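Local atomic coordinates of glucose-binding protein (Thermus thermophilus HB27, PDB entry 2B3F), a protein that binds galactose, and also glucose, as a periplasmic binding protein, probably handing the sugar to a membrane transport system. Residues V49-T52 with R53-G57; L146-C149 with Q150-Q154; W186-W190 with N191-K195. All blocks are in the same frame, centred on the assembly; numbering follows the deposited sequence.

All three contacts are local and partly buried, each within or at the end of a helix. Interactions 1 and 2 sit on opposite sides of the chain's centre, about 47 Å apart between centres, on helices 44-55 and 142-154. In both, apolar side chains face inward and Lys51 or Gln150 outward, and main-chain bonds four residues apart carry the contact; interaction 2 stays helical, whereas the helix of interaction 1 leaves helical geometry at a glycine, in a Schellman motif. In interaction 3, where helix 166-190 gives way to a loop, a longer-reaching backbone bond, an Asx turn and a water take over around a positive-phi glycine; Leu189, Trp190 and Leu194 are buried, Asn191 and Lys193 exposed.

Interaction 1. Residues V49-T52 with R53-G57; sequences VLKT and RMLGG
Val49 to Thr52 meet Arg53 to Gly57 in the last turns of helix 44-55, a local contact that closes in a Schellman motif. The helix is the connection of a beta-alpha-beta crossover, joining strand 32-37 to strand 62-66, both parallel to strand 2-7. Four main-chain bonds cross, each from an N-H to the carbonyl four residues back. The one from Met54 N to Leu50 O, 2.7 Å, is nearly straight at 170°, while the final one, from Gly56 N to Thr52 O, is bent to 139° as the helix unwinds. Gly57 then turns with positive phi, a conformation that suits a residue without CB, and its N bonds to Met54 O at 3.1 Å.

On the inner face Leu50 and Met54 lie alongside each other, pointing the same way, with Leu50 CD1 3.7 Å from Met54 CG. Leu50 holds CG anti to the backbone N (chi1 -177°), and Met54 folds at chi2 and chi3. Both also meet Phe63 and Trp75, so the branched leucine and the bendable, unbranched methionine fit the buried seam between this helix, strand 62-66 and helix 69-76. On the outer face Lys51 pairs with Leu55: the extended lysine lays its CG 3.7 Å from Leu55 CD1, its aliphatic stem giving the exposed leucine a greasy neighbour while the ammonium reaches on past it. Arginine's length suits position 53: the guanidinium reaches Asp58 O through NE and forms a salt bridge with Glu4 through NH2, while Arg53 CG lies over the preceding turn, 3.6 Å from Val49 O.

Interaction 2. Residues L146-C149 with Q150-Q154; sequences LATC and QTLKQ
The last two turns of helix 142-154 bring Ala147 and Thr151 together through a hydroxyl that folds back onto the main chain. Thr151 OG1 donates to Ala147 O at 3.2 Å, while Thr151 N bonds to the same Ala147 O at 3.0 Å along a perfectly straight N-H line. The two donors reach the oxygen from opposite faces of its carbonyl plane, so both can share it. The torsion that sets OG1 beside the threonine's own backbone N (chi1 -60°) points the hydroxyl back along the helix. Thr148 uses its hydroxyl in the same manner, toward Lys144 O, which is how a threonine can satisfy its polar atom inside a helix.

With OG1 so engaged, the methyl branch of Thr148 is left for apolar contact. Its CG2 lies 3.9 Å from Leu152 CD1, the two side chains running side by side. Both touch Phe238, so this seam seats the helix against strand 238-240 in one of the two alpha/beta lobes of the periplasmic binding protein fold, in the mixed sheet that also holds strands 161-162, 123-126 and 262-265. Leucine suits the buried position, where it also meets Trp134 and Ala237. The buried Cys149, a small side chain, packs on Pro160 and Cys214, and its carbonyl oxygen accepts from Lys153 N at 2.9 Å. The lysine's CG passes 3.5 Å from Cys149 O, and from there the chain runs out extended until its NZ hydrogen-bonds to Asp213 O, just beyond helix 199-212.

Interaction 3. Residues W186-W190 with N191-K195; sequences WNNLW and NGKLK
A carbonyl at the end of helix 166-190, Asn188 O, accepts a hydrogen bond from Leu194 N, six residues on, rather than the four of an alpha-helix. The 2.9 Å bond is nearly straight at its hydrogen, yet the donor stands above the carbonyl plane, 58° out of it. An Asx turn at Asn191 lies inside this reach: Asn191 OD1 accepts from Lys193 N at 2.9 Å, and Gly192 between them adopts positive phi, easy for a residue with no CB. Asparagine suits the turn because its short amide can curl over its own backbone, here with CG lodged between N and the carbonyl carbon (chi1 62°). The same amide lies beside that of Asn188, their planes 37° apart, and a weak bond joins Asn191 ND2 to Asn188 OD1, whereas Asn188 ND2 bonds to Asp185 OD1.

Ordinary helical bonding fades meanwhile: the bond from Asn191 N to Asn187 O is weak, and a water links the two backbones, donating to Leu189 O and Leu194 O, each at 2.7 Å. Two buried leucines run alongside each other, Leu189 CD2 to Leu194 CD2 3.9 Å, tying the loop before helix 199-212 back to the helix. Leu189 CB also lies over one face of the Trp190 ring, and Trp190 NE1 sits over the centre of the Trp186 ring, 3.3 Å above its plane.

Interaction 1. Residues V49-T52 with R53-G57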
ATOM      1  N   VAL A  49       8.912  14.199   7.065  1.00 17.33           N
ATOM      2  CA  VAL A  49       8.524  15.073   8.170  1.00 17.63           C
ATOM      3  C   VAL A  49       8.659  14.320   9.513  1.00 17.58           C
ATOM      4  O   VAL A  49       9.144  14.873  10.510  1.00 17.10           O
ATOM      5  CB  VAL A  49       7.110  15.595   7.976  1.00 17.24           C
ATOM      6  CG1 VAL A  49       6.630  16.336   9.213  1.00 17.72           C
ATOM      7  CG2 VAL A  49       7.072  16.478   6.711  1.00 17.00           C
ATOM      8  N   LEU A  50       8.264  13.053   9.524  1.00 17.72           N
ATOM      9  CA  LEU A  50       8.394  12.251  10.747  1.00 18.34           C
ATOM     10  C   LEU A  50       9.848  12.160  11.166  1.00 19.18           C
ATOM     11  O   LEU A  50      10.164  12.290  12.351  1.00 18.99           O
ATOM     12  CB  LEU A  50       7.825  10.849  10.551  1.00 17.83           C
ATOM     13  CG  LEU A  50       7.848   9.947  11.798  1.00 17.83           C
ATOM     14  CD1 LEU A  50       6.994  10.538  12.882  1.00 17.19           C
ATOM     15  CD2 LEU A  50       7.350   8.585  11.431  1.00 17.46           C
ATOM     16  N   LYS A  51      10.730  11.945  10.195  1.00 20.01           N
ATOM     17  CA  LYS A  51      12.169  11.885  10.466  1.00 20.76           C
ATOM     18  C   LYS A  51      12.672  13.148  11.192  1.00 20.61           C
ATOM     19  O   LYS A  51      13.375  13.058  12.195  1.00 19.38           O
ATOM     20  CB  LYS A  51      12.932  11.650   9.176  1.00 21.91           C
ATOM     21  CG  LYS A  51      14.413  11.504   9.355  1.00 22.78           C
ATOM     22  CD  LYS A  51      15.021  10.862   8.126  1.00 24.44           C
ATOM     23  CE  LYS A  51      16.464  11.289   7.931  1.00 27.54           C
ATOM     24  NZ  LYS A  51      17.041  10.643   6.685  1.00 29.90           N
ATOM     25  N   THR A  52      12.261  14.319  10.712  1.00 20.85           N
ATOM     26  CA  THR A  52      12.609  15.578  11.358  1.00 21.33           C
ATOM     27  C   THR A  52      12.098  15.623  12.805  1.00 21.19           C
ATOM     28  O   THR A  52      12.814  16.018  13.717  1.00 21.65           O
ATOM     29  CB  THR A  52      11.997  16.755  10.564  1.00 21.52           C
ATOM     30  OG1 THR A  52      12.479  16.694   9.216  1.00 23.44           O
ATOM     31  CG2 THR A  52      12.367  18.098  11.204  1.00 22.66           C
ATOM     32  N   ARG A  53      10.853  15.212  13.002  1.00 21.49           N
ATOM     33  CA  ARG A  53      10.249  15.214  14.336  1.00 22.24           C
ATOM     34  C   ARG A  53      10.912  14.240  15.282  1.00 22.18           C
ATOM     35  O   ARG A  53      11.265  14.601  16.407  1.00 22.51           O
ATOM     36  CB  ARG A  53       8.764  14.893  14.250  1.00 22.57           C
ATOM     37  CG  ARG A  53       7.999  16.039  13.686  1.00 23.98           C
ATOM     38  CD  ARG A  53       6.565  15.928  13.952  1.00 24.57           C
ATOM     39  NE  ARG A  53       6.285  15.990  15.380  1.00 24.33           N
ATOM     40  CZ  ARG A  53       5.062  16.084  15.874  1.00 23.51           C
ATOM     41  NH1 ARG A  53       4.029  16.144  15.058  1.00 25.19           N
ATOM     42  NH2 ARG A  53       4.887  16.112  17.187  1.00 22.86           N
ATOM     43  N   MET A  54      11.105  13.013  14.813  1.00 21.00           N
ATOM     44  CA  MET A  54      11.690  11.973  15.647  1.00 21.91           C
ATOM     45  C   MET A  54      13.136  12.320  16.004  1.00 22.49           C
ATOM     46  O   MET A  54      13.528  12.239  17.171  1.00 22.88           O
ATOM     47  CB  MET A  54      11.618  10.628  14.935  1.00 21.39           C
ATOM     48  CG  MET A  54      10.195  10.088  14.775  1.00 21.26           C
ATOM     49  SD  MET A  54       9.330   9.665  16.335  1.00 21.12           S
ATOM     50  CE  MET A  54       9.971   8.043  16.611  1.00 18.87           C
ATOM     51  N   LEU A  55      13.937  12.730  15.027  1.00 22.75           N
ATOM     52  CA  LEU A  55      15.338  13.069  15.329  1.00 23.27           C
ATOM     53  C   LEU A  55      15.449  14.344  16.187  1.00 23.79           C
ATOM     54  O   LEU A  55      16.411  14.529  16.926  1.00 24.62           O
ATOM     55  CB  LEU A  55      16.158  13.183  14.027  1.00 23.43           C
ATOM     56  CG  LEU A  55      16.328  11.907  13.194  1.00 22.66           C
ATOM     57  CD1 LEU A  55      17.076  12.208  11.885  1.00 22.47           C
ATOM     58  CD2 LEU A  55      17.034  10.822  13.983  1.00 23.42           C
ATOM     59  N   GLY A  56      14.472  15.233  16.073  1.00 24.21           N
ATOM     60  CA  GLY A  56      14.447  16.448  16.882  1.00 24.54           C
ATOM     61  C   GLY A  56      13.971  16.193  18.300  1.00 25.01           C
ATOM     62  O   GLY A  56      13.950  17.126  19.129  1.00 26.17           O
ATOM     63  N   GLY A  57      13.596  14.950  18.596  1.00 24.41           N
ATOM     64  CA  GLY A  57      13.080  14.598  19.922  1.00 24.72           C
ATOM     65  C   GLY A  57      11.657  15.079  20.179  1.00 24.51           C
ATOM     66  O   GLY A  57      11.289  15.336  21.328  1.00 25.32           O
TER

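Interaction 2. Residues L146-C149 with Q150-Q154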
ATOM      1  N   LEU A 146      -0.667  -6.035 -23.165  1.00 27.47           N
ATOM      2  CA  LEU A 146       0.033  -5.265 -24.182  1.00 28.01           C
ATOM      3  C   LEU A 146      -0.693  -5.322 -25.529  1.00 28.53           C
ATOM      4  O   LEU A 146      -0.785  -4.319 -26.213  1.00 28.73           O
ATOM      5  CB  LEU A 146       1.466  -5.765 -24.330  1.00 27.88           C
ATOM      6  CG  LEU A 146       2.378  -5.494 -23.124  1.00 27.78           C
ATOM      7  CD1 LEU A 146       3.662  -6.276 -23.279  1.00 28.37           C
ATOM      8  CD2 LEU A 146       2.649  -4.015 -22.957  1.00 26.84           C
ATOM      9  N   ALA A 147      -1.211  -6.496 -25.882  1.00 29.45           N
ATOM     10  CA  ALA A 147      -2.013  -6.663 -27.116  1.00 29.59           C
ATOM     11  C   ALA A 147      -3.317  -5.867 -27.093  1.00 29.74           C
ATOM     12  O   ALA A 147      -3.673  -5.202 -28.071  1.00 29.67           O
ATOM     13  CB  ALA A 147      -2.293  -8.152 -27.368  1.00 30.10           C
ATOM     14  N   THR A 148      -4.031  -5.918 -25.971  1.00 29.66           N
ATOM     15  CA  THR A 148      -5.252  -5.129 -25.815  1.00 29.87           C
ATOM     16  C   THR A 148      -4.978  -3.626 -25.885  1.00 29.69           C
ATOM     17  O   THR A 148      -5.725  -2.878 -26.503  1.00 29.58           O
ATOM     18  CB  THR A 148      -5.997  -5.497 -24.502  1.00 29.81           C
ATOM     19  OG1 THR A 148      -6.472  -6.849 -24.593  1.00 31.41           O
ATOM     20  CG2 THR A 148      -7.172  -4.559 -24.248  1.00 30.33           C
ATOM     21  N   CYS A 149      -3.905  -3.176 -25.248  1.00 29.83           N
ATOM     22  CA  CYS A 149      -3.552  -1.763 -25.309  1.00 30.23           C
ATOM     23  C   CYS A 149      -3.233  -1.304 -26.742  1.00 30.57           C
ATOM     24  O   CYS A 149      -3.562  -0.187 -27.120  1.00 29.84           O
ATOM     25  CB  CYS A 149      -2.364  -1.464 -24.376  1.00 30.24           C
ATOM     26  SG  CYS A 149      -2.837  -1.407 -22.632  1.00 27.68           S
ATOM     27  N   GLN A 150      -2.585  -2.170 -27.520  1.00 31.95           N
ATOM     28  CA  GLN A 150      -2.299  -1.869 -28.935  1.00 32.50           C
ATOM     29  C   GLN A 150      -3.612  -1.725 -29.730  1.00 32.57           C
ATOM     30  O   GLN A 150      -3.830  -0.734 -30.434  1.00 32.52           O
ATOM     31  CB  GLN A 150      -1.412  -2.956 -29.535  1.00 33.02           C
ATOM     32  CG  GLN A 150      -0.800  -2.588 -30.890  1.00 34.62           C
ATOM     33  CD  GLN A 150       0.310  -1.548 -30.769  1.00 39.90           C
ATOM     34  OE1 GLN A 150       0.060  -0.383 -30.430  1.00 42.27           O
ATOM     35  NE2 GLN A 150       1.547  -1.964 -31.061  1.00 43.57           N
ATOM     36  N   THR A 151      -4.500  -2.700 -29.568  1.00 33.13           N
ATOM     37  CA  THR A 151      -5.866  -2.607 -30.098  1.00 33.15           C
ATOM     38  C   THR A 151      -6.531  -1.281 -29.722  1.00 33.47           C
ATOM     39  O   THR A 151      -7.163  -0.636 -30.564  1.00 33.00           O
ATOM     40  CB  THR A 151      -6.739  -3.774 -29.588  1.00 33.20           C
ATOM     41  OG1 THR A 151      -6.171  -5.011 -30.016  1.00 33.94           O
ATOM     42  CG2 THR A 151      -8.170  -3.679 -30.111  1.00 33.39           C
ATOM     43  N   LEU A 152      -6.387  -0.865 -28.457  1.00 33.26           N
ATOM     44  CA  LEU A 152      -7.044   0.352 -27.980  1.00 33.24           C
ATOM     45  C   LEU A 152      -6.424   1.603 -28.587  1.00 33.35           C
ATOM     46  O   LEU A 152      -7.135   2.568 -28.879  1.00 32.95           O
ATOM     47  CB  LEU A 152      -7.017   0.432 -26.439  1.00 33.26           C
ATOM     48  CG  LEU A 152      -7.938  -0.547 -25.715  1.00 32.63           C
ATOM     49  CD1 LEU A 152      -7.532  -0.691 -24.239  1.00 32.08           C
ATOM     50  CD2 LEU A 152      -9.396  -0.100 -25.834  1.00 33.08           C
ATOM     51  N   LYS A 153      -5.106   1.592 -28.768  1.00 33.26           N
ATOM     52  CA  LYS A 153      -4.435   2.695 -29.453  1.00 34.28           C
ATOM     53  C   LYS A 153      -4.941   2.832 -30.896  1.00 34.65           C
ATOM     54  O   LYS A 153      -5.225   3.941 -31.352  1.00 34.29           O
ATOM     55  CB  LYS A 153      -2.920   2.519 -29.434  1.00 33.98           C
ATOM     56  CG  LYS A 153      -2.280   2.927 -28.114  1.00 34.24           C
ATOM     57  CD  LYS A 153      -0.818   2.578 -28.118  1.00 33.97           C
ATOM     58  CE  LYS A 153      -0.173   2.801 -26.768  1.00 34.25           C
ATOM     59  NZ  LYS A 153       1.265   2.442 -26.838  1.00 33.68           N
ATOM     60  N   GLN A 154      -5.079   1.696 -31.571  1.00 35.49           N
ATOM     61  CA  GLN A 154      -5.667   1.650 -32.927  1.00 36.37           C
ATOM     62  C   GLN A 154      -7.090   2.221 -32.952  1.00 36.40           C
ATOM     63  O   GLN A 154      -7.459   2.958 -33.876  1.00 36.77           O
ATOM     64  CB  GLN A 154      -5.624   0.214 -33.474  1.00 36.72           C
ATOM     65  CG  GLN A 154      -4.187  -0.232 -33.804  1.00 37.86           C
ATOM     66  CD  GLN A 154      -4.001  -1.743 -33.907  1.00 38.61           C
ATOM     67  OE1 GLN A 154      -4.955  -2.526 -33.786  1.00 43.14           O
ATOM     68  NE2 GLN A 154      -2.757  -2.160 -34.137  1.00 39.97           N
TER

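Interaction 3. Residues W186-W190 with N191-K195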
ATOM      1  N   TRP A 186       9.887 -13.524  -6.170  1.00 19.02           N
ATOM      2  CA  TRP A 186       9.602 -12.209  -5.540  1.00 18.65           C
ATOM      3  C   TRP A 186      10.144 -12.192  -4.110  1.00 17.91           C
ATOM      4  O   TRP A 186      10.922 -11.312  -3.731  1.00 17.13           O
ATOM      5  CB  TRP A 186       8.109 -11.853  -5.591  1.00 18.13           C
ATOM      6  CG  TRP A 186       7.755 -10.657  -4.759  1.00 17.81           C
ATOM      7  CD1 TRP A 186       7.155 -10.655  -3.534  1.00 17.72           C
ATOM      8  CD2 TRP A 186       7.984  -9.284  -5.095  1.00 16.46           C
ATOM      9  NE1 TRP A 186       7.022  -9.370  -3.073  1.00 16.91           N
ATOM     10  CE2 TRP A 186       7.511  -8.503  -4.016  1.00 16.41           C
ATOM     11  CE3 TRP A 186       8.565  -8.642  -6.194  1.00 17.55           C
ATOM     12  CZ2 TRP A 186       7.589  -7.102  -4.005  1.00 17.37           C
ATOM     13  CZ3 TRP A 186       8.641  -7.246  -6.191  1.00 16.75           C
ATOM     14  CH2 TRP A 186       8.145  -6.491  -5.104  1.00 16.57           C
ATOM     15  N   ASN A 187       9.770 -13.185  -3.302  1.00 18.88           N
ATOM     16  CA  ASN A 187      10.255 -13.260  -1.917  1.00 19.50           C
ATOM     17  C   ASN A 187      11.768 -13.372  -1.832  1.00 19.37           C
ATOM     18  O   ASN A 187      12.397 -12.854  -0.889  1.00 18.99           O
ATOM     19  CB  ASN A 187       9.612 -14.440  -1.162  1.00 20.10           C
ATOM     20  CG  ASN A 187       8.107 -14.233  -0.897  1.00 21.76           C
ATOM     21  OD1 ASN A 187       7.566 -13.145  -1.107  1.00 22.54           O
ATOM     22  ND2 ASN A 187       7.431 -15.285  -0.428  1.00 21.15           N
ATOM     23  N   ASN A 188      12.358 -14.016  -2.834  1.00 19.89           N
ATOM     24  CA  ASN A 188      13.804 -14.209  -2.854  1.00 20.23           C
ATOM     25  C   ASN A 188      14.601 -12.933  -3.105  1.00 20.02           C
ATOM     26  O   ASN A 188      15.783 -12.880  -2.761  1.00 20.76           O
ATOM     27  CB  ASN A 188      14.191 -15.296  -3.852  1.00 20.60           C
ATOM     28  CG  ASN A 188      13.827 -16.696  -3.361  1.00 22.93           C
ATOM     29  OD1 ASN A 188      13.706 -16.929  -2.155  1.00 24.79           O
ATOM     30  ND2 ASN A 188      13.635 -17.626  -4.301  1.00 22.95           N
ATOM     31  N   LEU A 189      13.968 -11.898  -3.654  1.00 18.91           N
ATOM     32  CA  LEU A 189      14.653 -10.611  -3.756  1.00 19.46           C
ATOM     33  C   LEU A 189      14.954 -10.052  -2.376  1.00 19.47           C
ATOM     34  O   LEU A 189      16.011  -9.453  -2.161  1.00 20.96           O
ATOM     35  CB  LEU A 189      13.823  -9.584  -4.543  1.00 18.60           C
ATOM     36  CG  LEU A 189      13.572  -9.859  -6.016  1.00 19.51           C
ATOM     37  CD1 LEU A 189      12.533  -8.874  -6.571  1.00 18.99           C
ATOM     38  CD2 LEU A 189      14.872  -9.785  -6.811  1.00 20.18           C
ATOM     39  N   TRP A 190      14.026 -10.249  -1.442  1.00 19.57           N
ATOM     40  CA  TRP A 190      14.023  -9.490  -0.187  1.00 20.10           C
ATOM     41  C   TRP A 190      14.807 -10.181   0.927  1.00 21.15           C
ATOM     42  O   TRP A 190      15.190  -9.536   1.897  1.00 20.56           O
ATOM     43  CB  TRP A 190      12.566  -9.156   0.202  1.00 19.04           C
ATOM     44  CG  TRP A 190      11.917  -8.562  -0.983  1.00 18.30           C
ATOM     45  CD1 TRP A 190      10.895  -9.079  -1.707  1.00 17.20           C
ATOM     46  CD2 TRP A 190      12.318  -7.361  -1.654  1.00 16.70           C
ATOM     47  NE1 TRP A 190      10.617  -8.272  -2.776  1.00 17.84           N
ATOM     48  CE2 TRP A 190      11.489  -7.216  -2.777  1.00 18.42           C
ATOM     49  CE3 TRP A 190      13.301  -6.398  -1.411  1.00 17.46           C
ATOM     50  CZ2 TRP A 190      11.613  -6.153  -3.661  1.00 17.40           C
ATOM     51  CZ3 TRP A 190      13.416  -5.340  -2.284  1.00 16.77           C
ATOM     52  CH2 TRP A 190      12.579  -5.223  -3.394  1.00 17.42           C
ATOM     53  N   ASN A 191      15.065 -11.477   0.746  1.00 22.74           N
ATOM     54  CA  ASN A 191      15.973 -12.240   1.620  1.00 23.25           C
ATOM     55  C   ASN A 191      17.367 -12.374   0.999  1.00 24.09           C
ATOM     56  O   ASN A 191      18.266 -12.963   1.599  1.00 25.72           O
ATOM     57  CB  ASN A 191      15.363 -13.617   1.978  1.00 24.17           C
ATOM     58  CG  ASN A 191      15.123 -14.516   0.757  1.00 24.61           C
ATOM     59  OD1 ASN A 191      15.830 -14.413  -0.233  1.00 24.95           O
ATOM     60  ND2 ASN A 191      14.133 -15.409   0.840  1.00 25.80           N
ATOM     61  N   GLY A 192      17.545 -11.816  -0.199  1.00 23.45           N
ATOM     62  CA  GLY A 192      18.851 -11.781  -0.858  1.00 24.14           C
ATOM     63  C   GLY A 192      19.243 -13.058  -1.576  1.00 24.44           C
ATOM     64  O   GLY A 192      20.387 -13.194  -2.023  1.00 24.97           O
ATOM     65  N   LYS A 193      18.307 -13.995  -1.705  1.00 25.01           N
ATOM     66  CA  LYS A 193      18.597 -15.249  -2.401  1.00 25.52           C
ATOM     67  C   LYS A 193      18.588 -15.074  -3.901  1.00 25.08           C
ATOM     68  O   LYS A 193      19.276 -15.807  -4.612  1.00 25.99           O
ATOM     69  CB  LYS A 193      17.617 -16.350  -2.000  1.00 26.49           C
ATOM     70  CG  LYS A 193      17.896 -16.879  -0.588  1.00 28.45           C
ATOM     71  CD  LYS A 193      16.977 -18.036  -0.244  1.00 29.16           C
ATOM     72  CE  LYS A 193      17.383 -18.693   1.078  1.00 32.23           C
ATOM     73  NZ  LYS A 193      16.187 -19.369   1.701  1.00 33.90           N
ATOM     74  N   LEU A 194      17.812 -14.110  -4.388  1.00 23.58           N
ATOM     75  CA  LEU A 194      17.809 -13.780  -5.810  1.00 23.29           C
ATOM     76  C   LEU A 194      18.328 -12.359  -5.960  1.00 22.81           C
ATOM     77  O   LEU A 194      17.805 -11.429  -5.337  1.00 22.16           O
ATOM     78  CB  LEU A 194      16.413 -13.900  -6.403  1.00 22.67           C
ATOM     79  CG  LEU A 194      16.256 -13.603  -7.901  1.00 23.26           C
ATOM     80  CD1 LEU A 194      16.874 -14.680  -8.774  1.00 24.48           C
ATOM     81  CD2 LEU A 194      14.803 -13.465  -8.219  1.00 23.28           C
ATOM     82  N   LYS A 195      19.355 -12.206  -6.793  1.00 22.49           N
ATOM     83  CA  LYS A 195      19.917 -10.902  -7.090  1.00 22.64           C
ATOM     84  C   LYS A 195      19.043 -10.173  -8.117  1.00 21.36           C
ATOM     85  O   LYS A 195      18.419 -10.803  -8.980  1.00 20.34           O
ATOM     86  CB  LYS A 195      21.353 -11.032  -7.612  1.00 22.91           C
ATOM     87  CG  LYS A 195      22.354 -11.510  -6.555  1.00 25.90           C
ATOM     88  CD  LYS A 195      23.820 -11.302  -6.979  1.00 26.90           C
ATOM     89  CE  LYS A 195      24.231  -9.806  -6.950  1.00 31.48           C
ATOM     90  NZ  LYS A 195      25.708  -9.472  -7.104  1.00 31.86           N
TER
HETATM   91  O   HOH W   1      18.369  -9.519  -3.561  1.00 20.75           O